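Local coordinates for protein putatuve endo-xylanase (Clostridium stercorarium, PDB 1O8P) that probably binds xylan and cellulose chains as a family 6 carbohydrate-binding module of a putative xylan-degrading endo-xylanase, at residues F112-D117 against P138-W143; P40-I44 against G55-Y61; R92-P96 against K129-L133. Residues are numbered along the deposited sequence.

Contact 1: F112-D117 against P138-W143. With CA (calcium ion), chain B.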
ATOM      1  N   PHE A 112     -13.589   1.465 -10.135  1.00 21.69           N
ATOM      2  CA  PHE A 112     -13.128   1.652  -8.766  1.00 21.54           C
ATOM      3  C   PHE A 112     -13.701   0.673  -7.744  1.00 21.76           C
ATOM      4  O   PHE A 112     -13.360   0.768  -6.570  1.00 21.98           O
ATOM      5  CB  PHE A 112     -13.319   3.095  -8.305  1.00 20.90           C
ATOM      6  CG  PHE A 112     -12.321   4.033  -8.897  1.00 20.96           C
ATOM      7  CD1 PHE A 112     -11.004   4.023  -8.459  1.00 21.43           C
ATOM      8  CD2 PHE A 112     -12.701   4.919  -9.909  1.00 20.88           C
ATOM      9  CE1 PHE A 112     -10.073   4.893  -9.012  1.00 24.00           C
ATOM     10  CE2 PHE A 112     -11.755   5.798 -10.495  1.00 21.57           C
ATOM     11  CZ  PHE A 112     -10.452   5.784 -10.039  1.00 23.67           C
ATOM     12  N   ASP A 113     -14.559  -0.242  -8.177  1.00 21.81           N
ATOM     13  CA  ASP A 113     -15.077  -1.285  -7.280  1.00 22.17           C
ATOM     14  C   ASP A 113     -14.883  -2.699  -7.874  1.00 21.69           C
ATOM     15  O   ASP A 113     -15.571  -3.646  -7.519  1.00 21.24           O
ATOM     16  CB  ASP A 113     -16.527  -1.024  -6.837  1.00 21.87           C
ATOM     17  CG  ASP A 113     -16.942  -1.897  -5.624  1.00 24.64           C
ATOM     18  OD1 ASP A 113     -16.080  -2.193  -4.746  1.00 24.85           O
ATOM     19  OD2 ASP A 113     -18.110  -2.336  -5.460  1.00 23.73           O
ATOM     20  N   THR A 114     -13.919  -2.815  -8.769  1.00 21.27           N
ATOM     21  CA  THR A 114     -13.442  -4.118  -9.210  1.00 21.74           C
ATOM     22  C   THR A 114     -12.011  -4.231  -8.739  1.00 21.49           C
ATOM     23  O   THR A 114     -11.133  -3.591  -9.311  1.00 22.00           O
ATOM     24  CB  THR A 114     -13.528  -4.183 -10.780  1.00 21.60           C
ATOM     25  OG1 THR A 114     -14.856  -3.817 -11.184  1.00 21.32           O
ATOM     26  CG2 THR A 114     -13.302  -5.620 -11.307  1.00 21.36           C
ATOM     27  N   TYR A 115     -11.790  -5.009  -7.684  1.00 21.54           N
ATOM     28  CA  TYR A 115     -10.462  -5.177  -7.086  1.00 21.47           C
ATOM     29  C   TYR A 115      -9.727  -6.366  -7.653  1.00 22.15           C
ATOM     30  O   TYR A 115     -10.316  -7.421  -7.914  1.00 21.91           O
ATOM     31  CB  TYR A 115     -10.541  -5.264  -5.552  1.00 20.99           C
ATOM     32  CG  TYR A 115     -10.924  -3.928  -4.935  1.00 21.01           C
ATOM     33  CD1 TYR A 115     -12.254  -3.509  -4.915  1.00 20.45           C
ATOM     34  CD2 TYR A 115      -9.948  -3.047  -4.443  1.00 18.89           C
ATOM     35  CE1 TYR A 115     -12.604  -2.271  -4.391  1.00 19.28           C
ATOM     36  CE2 TYR A 115     -10.303  -1.803  -3.904  1.00 14.81           C
ATOM     37  CZ  TYR A 115     -11.619  -1.431  -3.882  1.00 16.76           C
ATOM     38  OH  TYR A 115     -11.996  -0.217  -3.338  1.00 17.74           O
ATOM     39  N   ARG A 116      -8.432  -6.168  -7.847  1.00 22.21           N
ATOM     40  CA  ARG A 116      -7.527  -7.203  -8.303  1.00 23.68           C
ATOM     41  C   ARG A 116      -6.264  -7.149  -7.440  1.00 22.85           C
ATOM     42  O   ARG A 116      -5.899  -6.080  -6.919  1.00 21.83           O
ATOM     43  CB  ARG A 116      -7.156  -6.990  -9.784  1.00 23.45           C
ATOM     44  CG  ARG A 116      -8.291  -7.294 -10.779  1.00 28.01           C
ATOM     45  CD  ARG A 116      -9.134  -8.547 -10.461  1.00 34.51           C
ATOM     46  NE  ARG A 116     -10.196  -8.733 -11.446  1.00 39.27           N
ATOM     47  CZ  ARG A 116     -11.493  -8.887 -11.167  1.00 42.18           C
ATOM     48  NH1 ARG A 116     -11.931  -8.897  -9.906  1.00 44.26           N
ATOM     49  NH2 ARG A 116     -12.359  -9.039 -12.167  1.00 41.43           N
ATOM     50  N   ASP A 117      -5.613  -8.304  -7.297  1.00 22.80           N
ATOM     51  CA  ASP A 117      -4.335  -8.396  -6.571  1.00 22.36           C
ATOM     52  C   ASP A 117      -3.216  -8.127  -7.548  1.00 22.60           C
ATOM     53  O   ASP A 117      -3.116  -8.812  -8.572  1.00 21.65           O
ATOM     54  CB  ASP A 117      -4.150  -9.767  -5.970  1.00 22.96           C
ATOM     55  CG  ASP A 117      -5.057 -10.005  -4.821  1.00 22.56           C
ATOM     56  OD1 ASP A 117      -5.870  -9.117  -4.479  1.00 23.74           O
ATOM     57  OD2 ASP A 117      -5.023 -11.063  -4.180  1.00 26.96           O
ATOM     58  N   PRO A 138      -5.150   8.361  -9.378  1.00 21.19           N
ATOM     59  CA  PRO A 138      -6.315   7.734  -8.715  1.00 20.72           C
ATOM     60  C   PRO A 138      -6.244   6.181  -8.664  1.00 20.30           C
ATOM     61  O   PRO A 138      -5.987   5.517  -9.688  1.00 20.68           O
ATOM     62  CB  PRO A 138      -7.510   8.210  -9.570  1.00 21.18           C
ATOM     63  CG  PRO A 138      -6.986   9.435 -10.367  1.00 21.67           C
ATOM     64  CD  PRO A 138      -5.518   9.278 -10.473  1.00 20.58           C
ATOM     65  N   VAL A 139      -6.442   5.626  -7.473  1.00 19.03           N
ATOM     66  CA  VAL A 139      -6.465   4.184  -7.246  1.00 18.26           C
ATOM     67  C   VAL A 139      -7.169   3.957  -5.885  1.00 18.27           C
ATOM     68  O   VAL A 139      -7.094   4.791  -4.995  1.00 18.06           O
ATOM     69  CB  VAL A 139      -5.012   3.550  -7.262  1.00 19.23           C
ATOM     70  CG1 VAL A 139      -4.126   4.124  -6.103  1.00 15.83           C
ATOM     71  CG2 VAL A 139      -5.035   1.954  -7.275  1.00 17.19           C
ATOM     72  N   ASN A 140      -7.903   2.863  -5.760  1.00 17.82           N
ATOM     73  CA  ASN A 140      -8.396   2.433  -4.444  1.00 18.01           C
ATOM     74  C   ASN A 140      -7.575   1.258  -3.934  1.00 17.61           C
ATOM     75  O   ASN A 140      -7.228   0.373  -4.693  1.00 16.32           O
ATOM     76  CB  ASN A 140      -9.862   2.043  -4.505  1.00 17.49           C
ATOM     77  CG  ASN A 140     -10.795   3.241  -4.700  1.00 19.82           C
ATOM     78  OD1 ASN A 140     -11.992   3.067  -4.714  1.00 23.80           O
ATOM     79  ND2 ASN A 140     -10.257   4.449  -4.826  1.00 19.11           N
ATOM     80  N   VAL A 141      -7.255   1.271  -2.635  1.00 17.46           N
ATOM     81  CA  VAL A 141      -6.424   0.252  -2.040  1.00 16.66           C
ATOM     82  C   VAL A 141      -7.153  -0.327  -0.834  1.00 17.59           C
ATOM     83  O   VAL A 141      -7.470   0.395   0.110  1.00 17.32           O
ATOM     84  CB  VAL A 141      -5.043   0.772  -1.619  1.00 16.57           C
ATOM     85  CG1 VAL A 141      -4.092  -0.435  -1.308  1.00 15.14           C
ATOM     86  CG2 VAL A 141      -4.427   1.725  -2.701  1.00 15.48           C
ATOM     87  N   ASP A 142      -7.440  -1.627  -0.907  1.00 17.04           N
ATOM     88  CA  ASP A 142      -8.116  -2.349   0.167  1.00 17.95           C
ATOM     89  C   ASP A 142      -7.029  -2.709   1.190  1.00 18.15           C
ATOM     90  O   ASP A 142      -7.103  -2.298   2.333  1.00 17.74           O
ATOM     91  CB  ASP A 142      -8.798  -3.595  -0.414  1.00 17.26           C
ATOM     92  CG  ASP A 142      -9.561  -4.375   0.594  1.00 17.28           C
ATOM     93  OD1 ASP A 142      -9.569  -4.038   1.817  1.00 14.61           O
ATOM     94  OD2 ASP A 142     -10.183  -5.384   0.243  1.00 18.91           O
ATOM     95  N   TRP A 143      -6.001  -3.439   0.748  1.00 18.59           N
ATOM     96  CA  TRP A 143      -4.912  -3.849   1.626  1.00 18.43           C
ATOM     97  C   TRP A 143      -3.688  -4.121   0.809  1.00 17.96           C
ATOM     98  O   TRP A 143      -3.755  -4.162  -0.434  1.00 17.26           O
ATOM     99  CB  TRP A 143      -5.266  -5.091   2.483  1.00 18.09           C
ATOM    100  CG  TRP A 143      -5.871  -6.253   1.756  1.00 18.60           C
ATOM    101  CD1 TRP A 143      -7.193  -6.666   1.817  1.00 19.81           C
ATOM    102  CD2 TRP A 143      -5.201  -7.206   0.900  1.00 17.36           C
ATOM    103  NE1 TRP A 143      -7.377  -7.796   1.052  1.00 17.68           N
ATOM    104  CE2 TRP A 143      -6.181  -8.151   0.472  1.00 20.35           C
ATOM    105  CE3 TRP A 143      -3.874  -7.370   0.462  1.00 18.42           C
ATOM    106  CZ2 TRP A 143      -5.873  -9.230  -0.401  1.00 20.29           C
ATOM    107  CZ3 TRP A 143      -3.560  -8.420  -0.417  1.00 20.68           C
ATOM    108  CH2 TRP A 143      -4.554  -9.351  -0.831  1.00 20.28           C
TER
HETATM  109 CA    CA B1149      -9.163  -2.659   3.727  1.00 28.93          CA
HETATM  110  O   HOH W   1     -10.956  -3.546   5.151  1.00 23.47           O
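Tyr115 lays its buried ring beside the start of strand 140-147: its OH reaches to 3.3 Å from CB of Asn140, and its CE2 lies 4.1 Å from N of Asp142. Strand 74-82 runs between their strands and takes the backbone bonds (Arg116 to Val81 on one side, Asn140 to Ala82 and Asp142 to Arg80 on the other), so the two segments meet through side chains and share no hydrogen bond. Further up, Phe112 turns its ring edge to the loop before the strand, with CZ 3.8 Å from CB of Pro138. Its carbonyl O sits 3.3 Å from OD1 of Asn140, two acceptors that come close without bonding; the Asn140 amide is instead held by its own segment, ND2 to O of Val139 at 3.2 Å. At the far end Asp117 OD2 lies 3.8 Å from CH2 of Trp143. Asp142, next to the tyrosine, binds calcium through its backbone O (2.5 Å) and OD1 (2.4 Å), while its OD2 forms a salt bridge with Arg80. With Gln30, Glu32, Ser52 and water, it completes the calcium site at the edge of this carbohydrate-binding module's beta-sandwich.

Contact 2: P40-I44 against G55-Y61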
ATOM      1  N   PRO A  40      -5.230  16.022   0.812  1.00 30.39           N
ATOM      2  CA  PRO A  40      -6.407  16.692   1.399  1.00 30.72           C
ATOM      3  C   PRO A  40      -7.700  15.919   1.233  1.00 31.40           C
ATOM      4  O   PRO A  40      -8.496  15.916   2.182  1.00 31.41           O
ATOM      5  CB  PRO A  40      -6.505  18.025   0.619  1.00 31.40           C
ATOM      6  CG  PRO A  40      -5.550  17.868  -0.585  1.00 33.20           C
ATOM      7  CD  PRO A  40      -4.436  16.936  -0.034  1.00 30.64           C
ATOM      8  N   ASN A  41      -7.878  15.258   0.080  1.00 31.30           N
ATOM      9  CA  ASN A  41      -9.121  14.574  -0.276  1.00 30.54           C
ATOM     10  C   ASN A  41      -9.233  13.130   0.171  1.00 29.72           C
ATOM     11  O   ASN A  41     -10.308  12.552   0.051  1.00 29.48           O
ATOM     12  CB  ASN A  41      -9.301  14.577  -1.792  1.00 31.37           C
ATOM     13  CG  ASN A  41      -9.540  15.979  -2.362  1.00 34.10           C
ATOM     14  OD1 ASN A  41      -9.685  16.943  -1.617  1.00 36.34           O
ATOM     15  ND2 ASN A  41      -9.593  16.080  -3.684  1.00 34.31           N
ATOM     16  N   LEU A  42      -8.130  12.543   0.643  1.00 28.54           N
ATOM     17  CA  LEU A  42      -8.048  11.110   0.869  1.00 28.00           C
ATOM     18  C   LEU A  42      -9.179  10.696   1.782  1.00 27.19           C
ATOM     19  O   LEU A  42      -9.448  11.379   2.755  1.00 26.50           O
ATOM     20  CB  LEU A  42      -6.696  10.709   1.484  1.00 28.45           C
ATOM     21  CG  LEU A  42      -6.244   9.262   1.204  1.00 31.13           C
ATOM     22  CD1 LEU A  42      -4.744   9.152   0.950  1.00 34.17           C
ATOM     23  CD2 LEU A  42      -6.612   8.413   2.398  1.00 33.15           C
ATOM     24  N   GLN A  43      -9.820   9.574   1.467  1.00 26.61           N
ATOM     25  CA  GLN A  43     -10.973   9.078   2.269  1.00 26.76           C
ATOM     26  C   GLN A  43     -11.007   7.581   2.390  1.00 24.73           C
ATOM     27  O   GLN A  43     -10.436   6.902   1.558  1.00 23.07           O
ATOM     28  CB  GLN A  43     -12.277   9.504   1.605  1.00 26.58           C
ATOM     29  CG  GLN A  43     -12.929  10.615   2.332  1.00 32.18           C
ATOM     30  CD  GLN A  43     -13.889  11.297   1.443  1.00 37.25           C
ATOM     31  OE1 GLN A  43     -14.916  10.705   1.055  1.00 39.10           O
ATOM     32  NE2 GLN A  43     -13.572  12.533   1.076  1.00 37.88           N
ATOM     33  N   ILE A  44     -11.742   7.066   3.380  1.00 23.66           N
ATOM     34  CA  ILE A  44     -11.958   5.633   3.497  1.00 22.05           C
ATOM     35  C   ILE A  44     -13.391   5.343   3.091  1.00 23.05           C
ATOM     36  O   ILE A  44     -14.323   6.001   3.575  1.00 24.06           O
ATOM     37  CB  ILE A  44     -11.649   5.166   4.944  1.00 22.44           C
ATOM     38  CG1 ILE A  44     -10.207   5.560   5.336  1.00 19.77           C
ATOM     39  CG2 ILE A  44     -11.954   3.683   5.125  1.00 20.60           C
ATOM     40  CD1 ILE A  44      -9.919   5.626   6.840  1.00 17.12           C
ATOM     41  N   GLY A  55      -9.434   5.720  -0.932  1.00 17.48           N
ATOM     42  CA  GLY A  55      -9.759   6.268  -2.245  1.00 17.41           C
ATOM     43  C   GLY A  55      -9.700   7.810  -2.214  1.00 18.12           C
ATOM     44  O   GLY A  55      -9.198   8.366  -1.226  1.00 17.28           O
ATOM     45  N   TYR A  56     -10.251   8.475  -3.258  1.00 18.79           N
ATOM     46  CA  TYR A  56     -10.133   9.918  -3.539  0.50 18.92           C
ATOM     47  C   TYR A  56      -8.662  10.288  -3.518  1.00 20.01           C
ATOM     48  O   TYR A  56      -8.268  11.349  -3.023  1.00 21.58           O
ATOM     49  CB  TYR A  56     -10.969  10.826  -2.607  0.50 18.07           C
ATOM     50  CG  TYR A  56     -12.480  10.908  -2.842  0.50 18.19           C
ATOM     51  CD1 TYR A  56     -13.136  10.109  -3.797  0.50 19.87           C
ATOM     52  CD2 TYR A  56     -13.263  11.765  -2.069  0.50 18.70           C
ATOM     53  CE1 TYR A  56     -14.537  10.178  -3.981  0.50 20.58           C
ATOM     54  CE2 TYR A  56     -14.639  11.847  -2.226  0.50 19.81           C
ATOM     55  CZ  TYR A  56     -15.296  11.056  -3.184  0.50 21.48           C
ATOM     56  OH  TYR A  56     -16.685  11.140  -3.316  0.50 19.27           O
ATOM     57  N   ILE A  57      -7.842   9.385  -4.061  1.00 21.45           N
ATOM     58  CA  ILE A  57      -6.381   9.548  -4.150  1.00 20.84           C
ATOM     59  C   ILE A  57      -5.985  10.288  -5.434  1.00 20.98           C
ATOM     60  O   ILE A  57      -6.620  10.132  -6.471  1.00 21.46           O
ATOM     61  CB  ILE A  57      -5.671   8.162  -4.010  1.00 20.69           C
ATOM     62  CG1 ILE A  57      -5.581   7.749  -2.523  1.00 21.18           C
ATOM     63  CG2 ILE A  57      -4.306   8.113  -4.725  1.00 17.61           C
ATOM     64  CD1 ILE A  57      -5.320   6.270  -2.335  1.00 21.12           C
ATOM     65  N   GLU A  58      -4.959  11.119  -5.333  1.00 20.56           N
ATOM     66  CA  GLU A  58      -4.422  11.851  -6.469  1.00 21.89           C
ATOM     67  C   GLU A  58      -2.912  11.674  -6.562  1.00 20.17           C
ATOM     68  O   GLU A  58      -2.277  11.240  -5.609  1.00 19.21           O
ATOM     69  CB  GLU A  58      -4.739  13.345  -6.308  1.00 22.50           C
ATOM     70  CG  GLU A  58      -6.223  13.702  -6.342  1.00 28.82           C
ATOM     71  CD  GLU A  58      -6.951  13.378  -7.655  1.00 35.05           C
ATOM     72  OE1 GLU A  58      -6.322  13.154  -8.728  1.00 39.76           O
ATOM     73  OE2 GLU A  58      -8.206  13.367  -7.626  1.00 41.93           O
ATOM     74  N   ASN A  59      -2.338  12.021  -7.719  1.00 20.62           N
ATOM     75  CA  ASN A  59      -0.885  12.184  -7.860  1.00 19.22           C
ATOM     76  C   ASN A  59      -0.258  12.978  -6.698  1.00 19.33           C
ATOM     77  O   ASN A  59      -0.711  14.083  -6.365  1.00 20.78           O
ATOM     78  CB  ASN A  59      -0.547  12.872  -9.207  1.00 18.57           C
ATOM     79  CG  ASN A  59       0.926  12.938  -9.449  1.00 19.13           C
ATOM     80  OD1 ASN A  59       1.620  12.021  -9.083  1.00 17.93           O
ATOM     81  ND2 ASN A  59       1.422  14.027 -10.038  1.00 18.16           N
ATOM     82  N   GLY A  60       0.786  12.412  -6.098  1.00 19.60           N
ATOM     83  CA  GLY A  60       1.505  13.001  -4.994  1.00 18.63           C
ATOM     84  C   GLY A  60       0.988  12.614  -3.617  1.00 19.58           C
ATOM     85  O   GLY A  60       1.660  12.893  -2.606  1.00 18.48           O
ATOM     86  N   TYR A  61      -0.194  11.993  -3.549  1.00 19.66           N
ATOM     87  CA  TYR A  61      -0.709  11.471  -2.245  1.00 19.98           C
ATOM     88  C   TYR A  61       0.131  10.314  -1.710  1.00 19.45           C
ATOM     89  O   TYR A  61       0.865   9.673  -2.455  1.00 19.40           O
ATOM     90  CB  TYR A  61      -2.138  10.966  -2.356  1.00 20.27           C
ATOM     91  CG  TYR A  61      -3.204  12.021  -2.413  1.00 21.91           C
ATOM     92  CD1 TYR A  61      -2.952  13.290  -2.950  1.00 22.08           C
ATOM     93  CD2 TYR A  61      -4.496  11.727  -1.947  1.00 24.13           C
ATOM     94  CE1 TYR A  61      -3.961  14.267  -3.007  1.00 24.46           C
ATOM     95  CE2 TYR A  61      -5.516  12.681  -1.968  1.00 25.60           C
ATOM     96  CZ  TYR A  61      -5.248  13.943  -2.501  1.00 26.94           C
ATOM     97  OH  TYR A  61      -6.270  14.833  -2.560  1.00 24.78           O
TER
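Residues 40-44 and 55-61 run antiparallel where they meet, at the open end of the beta hairpin made by strands 43-46 and 52-55. Gln43 and Gly55 form a hydrogen-bonded pair there, with Gln43 N to Gly55 O at 3.0 Å and Gly55 N to Gln43 O at 2.9 Å. Past it the pairing stops: Tyr56 takes up a left-handed backbone conformation, and the chain leaves the hairpin. It then bends back through a type II turn from Glu58 to Tyr61, closed by Tyr61 N to Glu58 O at 3.0 Å, with Gly60 supplying the positive phi of the third position.

The turn brings Tyr61 back against residues 40-44. Leu42 is the common apolar point, its CD1 lying 3.8 Å from CG1 of Ile57 and 3.9 Å from CD2 of Tyr61, while Pro40 CD packs 4.0 Å from CZ of Tyr61. On the outside, Tyr56 has CD2 3.3 Å from NE2 of Gln43, and its ring also meets Phe45 edge-to-face. Gly60 and Tyr61 are tied by backbone bonds to Phe135 in the larger sheet. Closing the contact, the Tyr61 hydroxyl OH accepts a hydrogen bond from the backbone N of Asn41 at 3.1 Å.

Contact 3: R92-P96 against K129-L133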
ATOM      1  N   ARG A  92       8.088   2.778  -0.295  1.00 18.85           N
ATOM      2  CA  ARG A  92       9.287   3.466   0.178  1.00 19.96           C
ATOM      3  C   ARG A  92       9.503   3.293   1.675  1.00 20.79           C
ATOM      4  O   ARG A  92       8.562   2.972   2.412  1.00 19.91           O
ATOM      5  CB  ARG A  92       9.190   4.967  -0.087  1.00 19.61           C
ATOM      6  CG  ARG A  92       9.023   5.377  -1.513  1.00 20.52           C
ATOM      7  CD  ARG A  92       9.490   6.742  -1.678  1.00 23.63           C
ATOM      8  NE  ARG A  92       9.642   7.148  -3.049  1.00 28.22           N
ATOM      9  CZ  ARG A  92      10.780   7.522  -3.596  1.00 29.47           C
ATOM     10  NH1 ARG A  92      11.908   7.516  -2.908  1.00 29.89           N
ATOM     11  NH2 ARG A  92      10.788   7.882  -4.858  1.00 32.66           N
ATOM     12  N   LEU A  93      10.745   3.517   2.123  1.00 22.05           N
ATOM     13  CA  LEU A  93      11.059   3.513   3.549  1.00 23.49           C
ATOM     14  C   LEU A  93      10.955   4.919   4.189  1.00 25.18           C
ATOM     15  O   LEU A  93      11.458   5.895   3.635  1.00 24.42           O
ATOM     16  CB  LEU A  93      12.465   3.006   3.759  1.00 23.95           C
ATOM     17  CG  LEU A  93      12.744   1.544   3.430  1.00 25.76           C
ATOM     18  CD1 LEU A  93      14.197   1.261   3.743  1.00 25.13           C
ATOM     19  CD2 LEU A  93      11.774   0.592   4.190  1.00 22.63           C
ATOM     20  N   GLY A  94      10.292   5.016   5.346  1.00 26.20           N
ATOM     21  CA  GLY A  94      10.473   6.185   6.204  1.00 27.07           C
ATOM     22  C   GLY A  94       9.596   7.350   5.804  1.00 27.59           C
ATOM     23  O   GLY A  94       8.781   7.783   6.596  1.00 28.21           O
ATOM     24  N   SER A  95       9.729   7.818   4.571  1.00 27.44           N
ATOM     25  CA  SER A  95       8.955   8.945   4.100  1.00 29.08           C
ATOM     26  C   SER A  95       8.787   8.846   2.599  1.00 28.61           C
ATOM     27  O   SER A  95       9.379   7.972   1.972  1.00 28.71           O
ATOM     28  CB  SER A  95       9.662  10.268   4.482  1.00 30.11           C
ATOM     29  OG  SER A  95      10.796  10.496   3.649  1.00 33.19           O
ATOM     30  N   PRO A  96       7.974   9.726   2.011  1.00 28.85           N
ATOM     31  CA  PRO A  96       7.852   9.818   0.552  1.00 28.97           C
ATOM     32  C   PRO A  96       9.189  10.050  -0.228  1.00 29.31           C
ATOM     33  O   PRO A  96       9.263   9.796  -1.441  1.00 29.35           O
ATOM     34  CB  PRO A  96       6.912  11.007   0.364  1.00 28.69           C
ATOM     35  CG  PRO A  96       6.156  11.055   1.579  1.00 28.73           C
ATOM     36  CD  PRO A  96       7.065  10.673   2.695  1.00 29.10           C
ATOM     37  N   LYS A 129      10.372  -1.587   9.967  1.00 20.68           N
ATOM     38  CA  LYS A 129      10.400  -0.417   9.102  1.00 20.38           C
ATOM     39  C   LYS A 129       9.081   0.349   9.063  1.00 20.47           C
ATOM     40  O   LYS A 129       7.997  -0.213   9.225  1.00 20.49           O
ATOM     41  CB  LYS A 129      10.762  -0.780   7.643  1.00 21.02           C
ATOM     42  CG  LYS A 129      12.086  -1.522   7.396  1.00 22.66           C
ATOM     43  CD  LYS A 129      13.315  -0.711   7.740  1.00 25.64           C
ATOM     44  CE  LYS A 129      14.594  -1.318   7.109  1.00 27.13           C
ATOM     45  NZ  LYS A 129      15.324  -2.226   8.125  1.00 31.82           N
ATOM     46  N   ASP A 130       9.192   1.646   8.802  1.00 20.10           N
ATOM     47  CA  ASP A 130       8.064   2.460   8.407  1.00 19.61           C
ATOM     48  C   ASP A 130       7.898   2.429   6.914  1.00 19.07           C
ATOM     49  O   ASP A 130       8.846   2.725   6.179  1.00 19.61           O
ATOM     50  CB  ASP A 130       8.246   3.890   8.867  1.00 19.07           C
ATOM     51  CG  ASP A 130       8.278   4.009  10.382  1.00 19.67           C
ATOM     52  OD1 ASP A 130       7.937   3.056  11.147  1.00 22.50           O
ATOM     53  OD2 ASP A 130       8.693   5.037  10.894  1.00 23.13           O
ATOM     54  N   ILE A 131       6.692   2.074   6.468  1.00 18.89           N
ATOM     55  CA  ILE A 131       6.407   1.933   5.028  1.00 18.17           C
ATOM     56  C   ILE A 131       5.516   3.064   4.532  1.00 18.17           C
ATOM     57  O   ILE A 131       4.492   3.404   5.141  1.00 15.98           O
ATOM     58  CB  ILE A 131       5.758   0.545   4.671  1.00 18.42           C
ATOM     59  CG1 ILE A 131       6.752  -0.583   4.915  1.00 17.32           C
ATOM     60  CG2 ILE A 131       5.357   0.478   3.148  1.00 17.33           C
ATOM     61  CD1 ILE A 131       7.975  -0.591   3.909  1.00 13.86           C
ATOM     62  N   VAL A 132       5.920   3.617   3.401  1.00 17.89           N
ATOM     63  CA  VAL A 132       5.162   4.664   2.729  1.00 17.87           C
ATOM     64  C   VAL A 132       4.716   4.225   1.334  1.00 17.99           C
ATOM     65  O   VAL A 132       5.522   3.766   0.549  1.00 17.97           O
ATOM     66  CB  VAL A 132       6.019   5.979   2.662  1.00 18.35           C
ATOM     67  CG1 VAL A 132       5.209   7.134   2.083  1.00 15.24           C
ATOM     68  CG2 VAL A 132       6.554   6.294   4.081  1.00 17.66           C
ATOM     69  N   LEU A 133       3.419   4.366   1.043  1.00 18.49           N
ATOM     70  CA  LEU A 133       2.876   4.192  -0.324  1.00 17.51           C
ATOM     71  C   LEU A 133       2.683   5.589  -0.959  1.00 18.23           C
ATOM     72  O   LEU A 133       2.022   6.437  -0.379  1.00 18.25           O
ATOM     73  CB  LEU A 133       1.528   3.445  -0.268  1.00 16.57           C
ATOM     74  CG  LEU A 133       1.539   2.108   0.491  1.00 15.36           C
ATOM     75  CD1 LEU A 133       0.112   1.498   0.475  1.00 15.54           C
ATOM     76  CD2 LEU A 133       2.584   1.132  -0.150  1.00 10.79           C
TER
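Three backbone hydrogen bonds hold these segments together. Arg92 and Val132 form an antiparallel hydrogen-bonded pair, with Arg92 N to Val132 O and Val132 N to Arg92 O both at 2.9 Å. Two residues on, Gly94 N donates to Asp130 O at 2.8 Å, so the pairing outlasts the strand by one residue. Between them Leu93 and Ile131 make a non-hydrogen-bonded pair, where CA-H...O contacts add a little: Ile131 CA to Arg92 O and Leu93 CA to Asp130 O, each 3.5 Å.

Strand 87-93 then ends in a classic gamma turn. Ser95 N bonds back to Leu93 O at 2.8 Å across Gly94, whose positive phi is easy for a residue without a side chain. The turn swings 94-96 over Val132: CG2 of Val132 comes 3.6 Å from N of Ser95, and its CG1 is 4.0 Å from CD of Pro96. On the other face, Leu93 CD2 meets CD1 of Ile131 at 4.0 Å and CB of Lys129 at 3.9 Å. The charged ends look for partners outside the pair: Arg92 bonds to Gly98 O and Gln90, Lys129 to Ala126 O, and Asp130 to the backbone N of Asn67, with a salt bridge to Lys66.

In the mixed sheet of the sandwich, strand 128-135 lies between 87-93 and 62-69, bonded to the latter through Lys129 with Ile68, Ile131 with Tyr65 and Leu133 with Thr63. Beyond 87-93 comes strand 100-106, whose Leu101 touches both Leu93 and Ile131.

How the contacts relate
Contact 1 has half its touching residues buried; contact 2 sets exposed Pro40, Asn41 and Tyr56 against buried Ile57 and Tyr61; contact 3 buries Ile131 and Val132 beside a partly exposed partner strand. Contact 3 is regular sheet pairing between adjacent strands. Contact 1 joins strands of the other large sheet across a third, so side-chain packing does the work, while Asp142 binds calcium and pairs with Arg80. Contact 2, farthest from the chain's centre, has one hydrogen-bonded hairpin pair, then a backbone-to-tyrosine hydrogen bond and apolar packing of loops; it touches contact 1, Asn140 ND2 lying 3.2 Å from Gly55 CA. Contacts 1 and 3 lie on opposite sides of the chain's centre, about 20 Å apart between centres.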